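Local structure of ABC transporter binding protein AcbH (Actinoplanes, 3OO8) at residues F70-L78 against A86-F97; G101-V109 against L305-K316. The protein serves as the extracellular solute receptor of an ABC transporter, binding beta-D-galactopyranose with an exclusive preference for that sugar. The protein carries 2 engineered substitutions. All coordinates share one frame; numbering follows the deposited sequence. Where two conformers were deposited one is given.

Contact 1 of 2, residues F70-L78 against A86-F97; sequences FQNNISNYL and ATWFAGYRLQFF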
loop_
_atom_site.group_PDB
_atom_site.type_symbol
_atom_site.label_atom_id
_atom_site.label_comp_id
_atom_site.label_asym_id
_atom_site.label_seq_id
_atom_site.Cartn_x
_atom_site.Cartn_y
_atom_site.Cartn_z
ATOM N N PHE A 70 17.331 6.950 5.849
ATOM C CA PHE A 70 17.595 5.600 5.336
ATOM C C PHE A 70 17.012 5.460 3.922
ATOM O O PHE A 70 17.678 4.946 3.011
ATOM C CB PHE A 70 16.964 4.542 6.271
ATOM C CG PHE A 70 17.384 3.142 5.952
ATOM C CD1 PHE A 70 18.559 2.630 6.522
ATOM C CD2 PHE A 70 16.609 2.338 5.100
ATOM C CE1 PHE A 70 19.001 1.329 6.225
ATOM C CE2 PHE A 70 17.049 1.033 4.785
ATOM C CZ PHE A 70 18.224 0.535 5.367
ATOM N N GLN A 71 15.767 5.887 3.743
ATOM C CA GLN A 71 15.111 5.810 2.446
ATOM C C GLN A 71 15.977 6.568 1.427
ATOM O O GLN A 71 16.344 6.044 0.370
ATOM C CB GLN A 71 13.737 6.493 2.534
ATOM C CG GLN A 71 12.916 6.031 3.731
ATOM C CD GLN A 71 12.714 4.534 3.760
ATOM O OE1 GLN A 71 13.275 3.843 4.605
ATOM N NE2 GLN A 71 11.914 4.023 2.830
ATOM N N ASN A 72 16.337 7.791 1.791
ATOM C CA ASN A 72 17.073 8.670 0.862
ATOM C C ASN A 72 18.442 8.119 0.480
ATOM O O ASN A 72 18.915 8.370 -0.636
ATOM C CB ASN A 72 17.190 10.091 1.422
ATOM C CG ASN A 72 15.875 10.841 1.412
ATOM O OD1 ASN A 72 14.955 10.528 0.646
ATOM N ND2 ASN A 72 15.785 11.859 2.268
ATOM N N ASN A 73 19.064 7.359 1.384
ATOM C CA ASN A 73 20.411 6.840 1.140
ATOM C C ASN A 73 20.462 5.414 0.605
ATOM O O ASN A 73 21.553 4.865 0.420
ATOM C CB ASN A 73 21.253 6.953 2.426
ATOM C CG ASN A 73 22.740 6.604 2.210
ATOM O OD1 ASN A 73 23.413 7.170 1.333
ATOM N ND2 ASN A 73 23.262 5.704 3.047
ATOM N N ILE A 74 19.309 4.816 0.330
ATOM C CA ILE A 74 19.294 3.382 -0.002
ATOM C C ILE A 74 20.254 2.881 -1.086
ATOM O O ILE A 74 20.955 1.894 -0.882
ATOM C CB ILE A 74 17.841 2.851 -0.224
ATOM C CG1 ILE A 74 17.807 1.320 -0.274
ATOM C CG2 ILE A 74 17.189 3.475 -1.461
ATOM C CD1 ILE A 74 18.216 0.662 1.009
ATOM N N SER A 75 20.281 3.533 -2.247
ATOM C CA SER A 75 21.136 3.043 -3.336
ATOM C C SER A 75 22.618 3.111 -2.923
ATOM O O SER A 75 23.377 2.148 -3.119
ATOM C CB SER A 75 20.860 3.841 -4.623
ATOM O OG SER A 75 21.639 3.326 -5.698
ATOM N N ASN A 76 23.027 4.235 -2.338
ATOM C CA ASN A 76 24.417 4.419 -1.888
ATOM C C ASN A 76 24.754 3.408 -0.795
ATOM O O ASN A 76 25.845 2.824 -0.765
ATOM C CB ASN A 76 24.616 5.830 -1.323
ATOM C CG ASN A 76 26.054 6.093 -0.872
ATOM O OD1 ASN A 76 27.005 5.880 -1.625
ATOM N ND2 ASN A 76 26.212 6.566 0.352
ATOM N N TYR A 77 23.784 3.202 0.095
ATOM C CA TYR A 77 23.910 2.232 1.182
ATOM C C TYR A 77 24.178 0.816 0.689
ATOM O O TYR A 77 25.093 0.145 1.178
ATOM C CB TYR A 77 22.664 2.300 2.062
ATOM C CG TYR A 77 22.504 1.162 3.063
ATOM C CD1 TYR A 77 23.135 1.195 4.305
ATOM C CD2 TYR A 77 21.658 0.089 2.778
ATOM C CE1 TYR A 77 22.971 0.142 5.228
ATOM C CE2 TYR A 77 21.473 -0.935 3.699
ATOM C CZ TYR A 77 22.127 -0.905 4.917
ATOM O OH TYR A 77 21.917 -1.937 5.832
ATOM N N LEU A 78 23.395 0.355 -0.286
ATOM C CA LEU A 78 23.565 -0.978 -0.832
ATOM C C LEU A 78 24.895 -1.115 -1.571
ATOM O O LEU A 78 25.484 -2.198 -1.634
ATOM C CB LEU A 78 22.409 -1.290 -1.794
ATOM C CG LEU A 78 21.057 -1.427 -1.080
ATOM C CD1 LEU A 78 19.917 -1.484 -2.080
ATOM C CD2 LEU A 78 21.063 -2.671 -0.186
ATOM N N ALA A 86 18.401 -5.825 5.711
ATOM C CA ALA A 86 17.843 -4.486 5.850
ATOM C C ALA A 86 16.328 -4.398 5.675
ATOM O O ALA A 86 15.708 -5.205 5.024
ATOM C CB ALA A 86 18.561 -3.512 4.868
ATOM N N THR A 87 15.729 -3.408 6.297
ATOM C CA THR A 87 14.346 -3.121 6.067
ATOM C C THR A 87 14.101 -2.501 4.699
ATOM O O THR A 87 14.812 -1.587 4.300
ATOM C CB THR A 87 13.898 -2.047 7.058
ATOM O OG1 THR A 87 14.820 -0.939 7.044
ATOM C CG2 THR A 87 13.842 -2.639 8.478
ATOM N N TRP A 88 13.085 -2.976 3.989
ATOM C CA TRP A 88 12.708 -2.301 2.749
ATOM C C TRP A 88 11.223 -2.574 2.498
ATOM O O TRP A 88 10.475 -2.843 3.428
ATOM C CB TRP A 88 13.620 -2.709 1.558
ATOM C CG TRP A 88 13.501 -1.724 0.421
ATOM C CD1 TRP A 88 13.058 -1.973 -0.855
ATOM C CD2 TRP A 88 13.778 -0.319 0.482
ATOM N NE1 TRP A 88 13.039 -0.805 -1.579
ATOM C CE2 TRP A 88 13.466 0.225 -0.788
ATOM C CE3 TRP A 88 14.235 0.539 1.487
ATOM C CZ2 TRP A 88 13.595 1.596 -1.069
ATOM C CZ3 TRP A 88 14.394 1.917 1.186
ATOM C CH2 TRP A 88 14.064 2.408 -0.077
ATOM N N PHE A 89 10.784 -2.544 1.245
ATOM C CA PHE A 89 9.358 -2.784 0.968
ATOM C C PHE A 89 9.190 -3.128 -0.507
ATOM O O PHE A 89 10.075 -2.852 -1.334
ATOM C CB PHE A 89 8.554 -1.523 1.329
ATOM C CG PHE A 89 9.182 -0.242 0.832
ATOM C CD1 PHE A 89 8.971 0.220 -0.476
ATOM C CD2 PHE A 89 9.973 0.515 1.682
ATOM C CE1 PHE A 89 9.540 1.414 -0.914
ATOM C CE2 PHE A 89 10.552 1.688 1.243
ATOM C CZ PHE A 89 10.351 2.135 -0.044
ATOM N N ALA A 90 8.058 -3.739 -0.832
ATOM C CA ALA A 90 7.761 -4.126 -2.200
ATOM C C ALA A 90 7.655 -2.910 -3.129
ATOM O O ALA A 90 7.370 -1.780 -2.693
ATOM C CB ALA A 90 6.471 -4.997 -2.247
ATOM N N GLY A 91 7.878 -3.153 -4.417
ATOM C CA GLY A 91 7.612 -2.106 -5.405
ATOM C C GLY A 91 8.733 -1.918 -6.391
ATOM O O GLY A 91 9.568 -2.823 -6.613
ATOM N N TYR A 92 8.699 -0.741 -7.028
ATOM C CA TYR A 92 9.628 -0.443 -8.105
ATOM C C TYR A 92 11.087 -0.533 -7.695
ATOM O O TYR A 92 11.889 -1.165 -8.389
ATOM C CB TYR A 92 9.316 0.956 -8.643
ATOM C CG TYR A 92 10.087 1.298 -9.902
ATOM C CD1 TYR A 92 9.488 1.140 -11.155
ATOM C CD2 TYR A 92 11.405 1.724 -9.839
ATOM C CE1 TYR A 92 10.166 1.460 -12.331
ATOM C CE2 TYR A 92 12.109 2.022 -11.012
ATOM C CZ TYR A 92 11.476 1.890 -12.242
ATOM O OH TYR A 92 12.177 2.185 -13.405
ATOM N N ARG A 93 11.417 0.077 -6.563
ATOM C CA ARG A 93 12.822 0.127 -6.123
ATOM C C ARG A 93 13.381 -1.251 -5.760
ATOM O O ARG A 93 14.527 -1.595 -6.127
ATOM C CB ARG A 93 12.987 1.167 -5.032
ATOM C CG ARG A 93 12.815 2.568 -5.607
ATOM C CD ARG A 93 13.624 3.575 -4.842
ATOM N NE ARG A 93 12.858 4.137 -3.733
ATOM C CZ ARG A 93 13.348 5.028 -2.879
ATOM N NH1 ARG A 93 12.579 5.507 -1.907
ATOM N NH2 ARG A 93 14.609 5.429 -3.003
ATOM N N LEU A 94 12.564 -2.084 -5.112
ATOM C CA LEU A 94 12.997 -3.454 -4.829
ATOM C C LEU A 94 13.424 -4.093 -6.141
ATOM O O LEU A 94 14.496 -4.708 -6.235
ATOM C CB LEU A 94 11.836 -4.286 -4.270
ATOM C CG LEU A 94 12.092 -5.798 -4.100
ATOM C CD1 LEU A 94 13.167 -6.004 -3.023
ATOM C CD2 LEU A 94 10.803 -6.526 -3.677
ATOM N N GLN A 95 12.558 -3.994 -7.150
ATOM C CA GLN A 95 12.885 -4.632 -8.425
ATOM C C GLN A 95 14.079 -3.981 -9.126
ATOM O O GLN A 95 14.849 -4.677 -9.791
ATOM C CB GLN A 95 11.654 -4.725 -9.335
ATOM C CG GLN A 95 10.557 -5.617 -8.720
ATOM C CD GLN A 95 9.496 -6.022 -9.681
ATOM O OE1 GLN A 95 9.038 -5.213 -10.484
ATOM N NE2 GLN A 95 9.105 -7.299 -9.637
ATOM N N PHE A 96 14.228 -2.672 -8.958
ATOM C CA PHE A 96 15.348 -1.931 -9.549
ATOM C C PHE A 96 16.659 -2.415 -8.924
ATOM O O PHE A 96 17.605 -2.747 -9.646
ATOM C CB PHE A 96 15.187 -0.426 -9.309
ATOM C CG PHE A 96 16.270 0.413 -9.934
ATOM C CD1 PHE A 96 16.176 0.794 -11.267
ATOM C CD2 PHE A 96 17.366 0.813 -9.199
ATOM C CE1 PHE A 96 17.169 1.556 -11.860
ATOM C CE2 PHE A 96 18.366 1.599 -9.780
ATOM C CZ PHE A 96 18.264 1.959 -11.115
ATOM N N PHE A 97 16.708 -2.487 -7.597
ATOM C CA PHE A 97 17.927 -2.924 -6.945
ATOM C C PHE A 97 18.260 -4.357 -7.273
ATOM O O PHE A 97 19.437 -4.650 -7.496
ATOM C CB PHE A 97 17.909 -2.667 -5.443
ATOM C CG PHE A 97 17.606 -1.242 -5.077
ATOM C CD1 PHE A 97 18.230 -0.200 -5.737
ATOM C CD2 PHE A 97 16.720 -0.946 -4.047
ATOM C CE1 PHE A 97 17.960 1.120 -5.399
ATOM C CE2 PHE A 97 16.452 0.377 -3.701
ATOM C CZ PHE A 97 17.071 1.402 -4.380
#

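Contact 2 of 2, residues G101-V109 against L305-K316; sequences GLLTPIDDV and LPKKGKNAAAAK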
loop_
_atom_site.group_PDB
_atom_site.type_symbol
_atom_site.label_atom_id
_atom_site.label_comp_id
_atom_site.label_asym_id
_atom_site.label_seq_id
_atom_site.Cartn_x
_atom_site.Cartn_y
_atom_site.Cartn_z
ATOM N N GLY A 101 21.742 -6.006 -9.469
ATOM C CA GLY A 101 22.677 -6.926 -8.839
ATOM C C GLY A 101 23.045 -6.539 -7.421
ATOM O O GLY A 101 24.063 -6.991 -6.912
ATOM N N LEU A 102 22.235 -5.693 -6.779
ATOM C CA LEU A 102 22.552 -5.243 -5.425
ATOM C C LEU A 102 21.991 -6.126 -4.312
ATOM O O LEU A 102 22.321 -5.912 -3.144
ATOM C CB LEU A 102 22.050 -3.807 -5.187
ATOM C CG LEU A 102 22.665 -2.722 -6.082
ATOM C CD1 LEU A 102 22.098 -1.330 -5.742
ATOM C CD2 LEU A 102 24.164 -2.763 -5.924
ATOM N N LEU A 103 21.147 -7.076 -4.673
ATOM C CA LEU A 103 20.458 -7.924 -3.693
ATOM C C LEU A 103 20.724 -9.395 -3.891
ATOM O O LEU A 103 20.771 -9.866 -5.019
ATOM C CB LEU A 103 18.954 -7.676 -3.745
ATOM C CG LEU A 103 18.487 -6.228 -3.584
ATOM C CD1 LEU A 103 16.975 -6.225 -3.614
ATOM C CD2 LEU A 103 18.990 -5.590 -2.290
ATOM N N THR A 104 20.886 -10.130 -2.791
ATOM C CA THR A 104 21.073 -11.570 -2.865
ATOM C C THR A 104 19.717 -12.238 -3.013
ATOM O O THR A 104 18.800 -11.935 -2.248
ATOM C CB THR A 104 21.779 -12.058 -1.579
ATOM O OG1 THR A 104 23.119 -11.563 -1.599
ATOM C CG2 THR A 104 21.840 -13.574 -1.524
ATOM N N PRO A 105 19.541 -13.108 -4.018
ATOM C CA PRO A 105 18.281 -13.821 -4.114
ATOM C C PRO A 105 18.108 -14.809 -2.948
ATOM O O PRO A 105 19.108 -15.346 -2.406
ATOM C CB PRO A 105 18.381 -14.543 -5.459
ATOM C CG PRO A 105 19.817 -14.774 -5.633
ATOM C CD PRO A 105 20.522 -13.591 -5.023
ATOM N N ILE A 106 16.858 -15.018 -2.540
ATOM C CA ILE A 106 16.559 -15.848 -1.383
ATOM C C ILE A 106 15.551 -16.950 -1.692
ATOM O O ILE A 106 14.650 -17.265 -0.899
ATOM C CB ILE A 106 16.126 -14.979 -0.175
ATOM C CG1 ILE A 106 15.025 -14.023 -0.615
ATOM C CG2 ILE A 106 17.306 -14.135 0.319
ATOM C CD1 ILE A 106 14.319 -13.385 0.576
ATOM N N ASP A 107 15.769 -17.616 -2.833
ATOM C CA ASP A 107 14.891 -18.697 -3.221
ATOM C C ASP A 107 14.980 -19.789 -2.162
ATOM O O ASP A 107 14.011 -20.502 -1.939
ATOM C CB ASP A 107 15.277 -19.273 -4.595
ATOM C CG ASP A 107 15.109 -18.274 -5.722
ATOM O OD1 ASP A 107 14.304 -17.338 -5.575
ATOM O OD2 ASP A 107 15.745 -18.444 -6.780
ATOM N N ASP A 108 16.168 -19.961 -1.574
ATOM C CA ASP A 108 16.360 -20.948 -0.527
ATOM C C ASP A 108 15.534 -20.697 0.740
ATOM O O ASP A 108 14.911 -21.608 1.278
ATOM C CB ASP A 108 17.848 -21.220 -0.233
ATOM C CG ASP A 108 18.653 -19.969 0.075
ATOM O OD1 ASP A 108 18.129 -18.817 0.100
ATOM O OD2 ASP A 108 19.862 -20.139 0.333
ATOM N N VAL A 109 15.488 -19.442 1.181
ATOM C CA VAL A 109 14.607 -19.047 2.273
ATOM C C VAL A 109 13.168 -19.390 1.919
ATOM O O VAL A 109 12.433 -19.938 2.738
ATOM C CB VAL A 109 14.704 -17.519 2.513
ATOM C CG1 VAL A 109 13.626 -17.045 3.516
ATOM C CG2 VAL A 109 16.118 -17.162 3.023
ATOM N N LEU A 305 18.104 -8.796 1.642
ATOM C CA LEU A 305 19.466 -9.245 1.948
ATOM C C LEU A 305 20.472 -8.582 0.984
ATOM O O LEU A 305 20.624 -9.042 -0.170
ATOM C CB LEU A 305 19.516 -10.765 1.788
ATOM C CG LEU A 305 20.591 -11.565 2.574
ATOM C CD1 LEU A 305 20.292 -13.083 2.528
ATOM C CD2 LEU A 305 22.025 -11.245 2.088
ATOM N N PRO A 306 21.147 -7.514 1.429
ATOM C CA PRO A 306 22.083 -6.788 0.553
ATOM C C PRO A 306 23.180 -7.707 0.055
ATOM O O PRO A 306 23.782 -8.422 0.860
ATOM C CB PRO A 306 22.661 -5.722 1.475
ATOM C CG PRO A 306 21.488 -5.409 2.433
ATOM C CD PRO A 306 20.966 -6.810 2.711
ATOM N N LYS A 307 23.381 -7.747 -1.260
ATOM C CA LYS A 307 24.459 -8.601 -1.800
ATOM C C LYS A 307 25.809 -8.332 -1.130
ATOM O O LYS A 307 26.567 -9.276 -0.870
ATOM C CB LYS A 307 24.601 -8.465 -3.324
ATOM C CG LYS A 307 25.659 -9.423 -3.898
ATOM C CD LYS A 307 25.821 -9.322 -5.404
ATOM C CE LYS A 307 24.697 -10.006 -6.172
ATOM N NZ LYS A 307 24.807 -9.803 -7.662
ATOM N N LYS A 308 26.106 -7.065 -0.852
ATOM C CA LYS A 308 27.380 -6.652 -0.247
ATOM C C LYS A 308 27.395 -6.811 1.266
ATOM O O LYS A 308 28.410 -6.539 1.931
ATOM C CB LYS A 308 27.788 -5.234 -0.682
ATOM C CG LYS A 308 28.070 -5.073 -2.166
ATOM C CD LYS A 308 28.752 -3.724 -2.445
ATOM C CE LYS A 308 30.243 -3.801 -2.116
ATOM N NZ LYS A 308 30.922 -2.473 -2.030
ATOM N N GLY A 309 26.276 -7.273 1.826
ATOM C CA GLY A 309 26.235 -7.536 3.263
ATOM C C GLY A 309 27.098 -8.733 3.618
ATOM O O GLY A 309 27.448 -9.550 2.756
ATOM N N LYS A 310 27.446 -8.842 4.895
ATOM C CA LYS A 310 28.235 -9.965 5.367
ATOM C C LYS A 310 27.400 -11.014 6.084
ATOM O O LYS A 310 26.287 -10.739 6.523
ATOM C CB LYS A 310 29.389 -9.457 6.235
ATOM C CG LYS A 310 30.285 -8.515 5.410
ATOM C CD LYS A 310 31.576 -8.135 6.102
ATOM C CE LYS A 310 32.464 -7.310 5.163
ATOM N NZ LYS A 310 32.722 -7.866 3.785
ATOM N N ASN A 311 27.936 -12.226 6.185
ATOM C CA ASN A 311 27.291 -13.298 6.919
ATOM C C ASN A 311 25.923 -13.695 6.367
ATOM O O ASN A 311 24.928 -13.782 7.101
ATOM C CB ASN A 311 27.243 -12.971 8.416
ATOM C CG ASN A 311 27.215 -14.217 9.267
ATOM O OD1 ASN A 311 27.214 -15.332 8.742
ATOM N ND2 ASN A 311 27.151 -14.039 10.578
ATOM N N ALA A 312 25.864 -13.958 5.065
ATOM C CA ALA A 312 24.599 -14.292 4.400
ATOM C C ALA A 312 23.894 -15.512 4.954
ATOM O O ALA A 312 22.667 -15.537 5.029
ATOM C CB ALA A 312 24.805 -14.434 2.866
ATOM N N ALA A 313 24.651 -16.554 5.299
ATOM C CA ALA A 313 24.035 -17.783 5.794
ATOM C C ALA A 313 23.217 -17.533 7.054
ATOM O O ALA A 313 22.082 -18.022 7.171
ATOM C CB ALA A 313 25.110 -18.857 6.052
ATOM N N ALA A 314 23.796 -16.768 7.979
ATOM C CA ALA A 314 23.123 -16.474 9.240
ATOM C C ALA A 314 21.946 -15.549 8.968
ATOM O O ALA A 314 20.877 -15.670 9.590
ATOM C CB ALA A 314 24.092 -15.843 10.250
ATOM N N ALA A 315 22.141 -14.645 8.008
ATOM C CA ALA A 315 21.056 -13.667 7.675
ATOM C C ALA A 315 19.846 -14.430 7.139
ATOM O O ALA A 315 18.693 -14.103 7.428
ATOM C CB ALA A 315 21.552 -12.649 6.636
ATOM N N LYS A 316 20.102 -15.463 6.348
ATOM C CA LYS A 316 19.010 -16.259 5.812
ATOM C C LYS A 316 18.233 -16.982 6.903
ATOM O O LYS A 316 17.034 -17.151 6.782
ATOM C CB LYS A 316 19.528 -17.245 4.752
ATOM C CG LYS A 316 19.869 -16.577 3.440
ATOM C CD LYS A 316 20.544 -17.575 2.472
ATOM C CE LYS A 316 20.850 -16.925 1.141
ATOM N NZ LYS A 316 21.579 -17.922 0.253
HETATM O O HOH W 1 24.419 -4.712 -1.577
HETATM O O HOH W 2 17.457 -9.664 -1.005
HETATM O O HOH W 3 21.184 -16.882 -2.548
#

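Contact 1 of 2, residues F70-L78 against A86-F97
I74 is the principal bump of this interface, pushed into a notch whose walls are the rings of W88 and F97. Its CG1, carried anti to the backbone N (chi1 -168°), sits over the six-membered ring of W88, 3.9 Å from the ring centroid, while F89 backs the opposite face of that indole. The second branch reaches F97, with I74 CG2 3.6 Å from F97 CZ. One helical turn on, L78 CD1 lies over a face of the F97 ring, 4.0 Å from its centroid, a second CH-pi contact. At the other end the knob is on the strand: A86 CB fits between the edge of the F70 ring, 4.1 Å from F70 CZ, and the phenol end of Y77, 3.8 Å from Y77 OH, a hydroxyl also hydrogen-bonded to D83. This is the packing of a beta-alpha-beta crossover, helix 67-79 leading into strand 85-89; segment 70-78 crosses strand residues 86-89 at 108° but runs almost parallel to residues 92-97, 11° apart in direction. Toward the ligand site, W88 CZ2 lies over one face of the R93 guanidinium, whose NH2 comes 3.6 Å from I74 CG2. Q71 is modelled in two conformers; in the one given, NE2 lies at the edge of F89 and OE1 is hydrogen-bonded to N35. T87 O, 3.5 Å from F70 CE2, is buried without a polar partner. No hydrogen bond joins the two segments; apolar packing holds them, and it places Q71 and R93, which bind beta-D-galactose in another structure of this protein, beside each other at the site.

Contact 2 of 2, residues G101-V109 against L305-K316
The carboxylate of D108 meets K316 at its edge and its own helix from above. K316 NZ approaches OD2 of D108 on the syn side, 2.8 Å away and 15° out of the plane, in a salt bridge; V109 N donates to D108 OD1 from 36° above that plane. K316, extended beyond CG, gets there by running past V109, whose CG2 lies 3.8 Å from K316 CG, and its ammonium also donates to a water that in turn donates to P105 O. With K316 cut back to an alanine, D108 would probably lose its mate of opposite charge and V109 CG2 the methylenes beyond CB. Farther back, the backbones join in a single antiparallel bridge, L103 and P306 forming a non-hydrogen-bonded pair just past strand 301-304 of this class 2 solute-binding protein fold, where the chain leaving helix 92-99 meets it. T104 N meets L305 O at 2.8 Å, nearly end-on at a C=O...N angle of 178°, whereas K307 N, 2.8 Å from L102 O, comes from above the carbonyl plane. L305 spreads its two methyls over neighbouring side chains, CD1 3.9 Å from I106 CG2 and CD2 3.8 Å from T104 CB. G101 ends the preceding helix in a Schellman motif, and the K307 chain, bent at its third torsion, curls back to hydrogen-bond NZ to G101 O at 3.0 Å.

In the fold
From the N terminus, helix 67-79 leads through a short connection into strand 85-89 and helix 92-99, and contact 1 closes that loop, with only seven residues between its segments. The chain then leaves helix 92-99 directly into contact 2, whose second segment returns after 195 intervening residues, just beyond strand 301-304, which pairs antiparallel with strand 85-89. The two contacts are therefore in series, neither enclosing nor crossing the other. They nevertheless abut: F97 O probably accepts a bond from L102 N, L78 packs on P306, and L94 meets L103. Together they tie the crossover helix, the sheet and helices 92-99, 107-113 and 312-322.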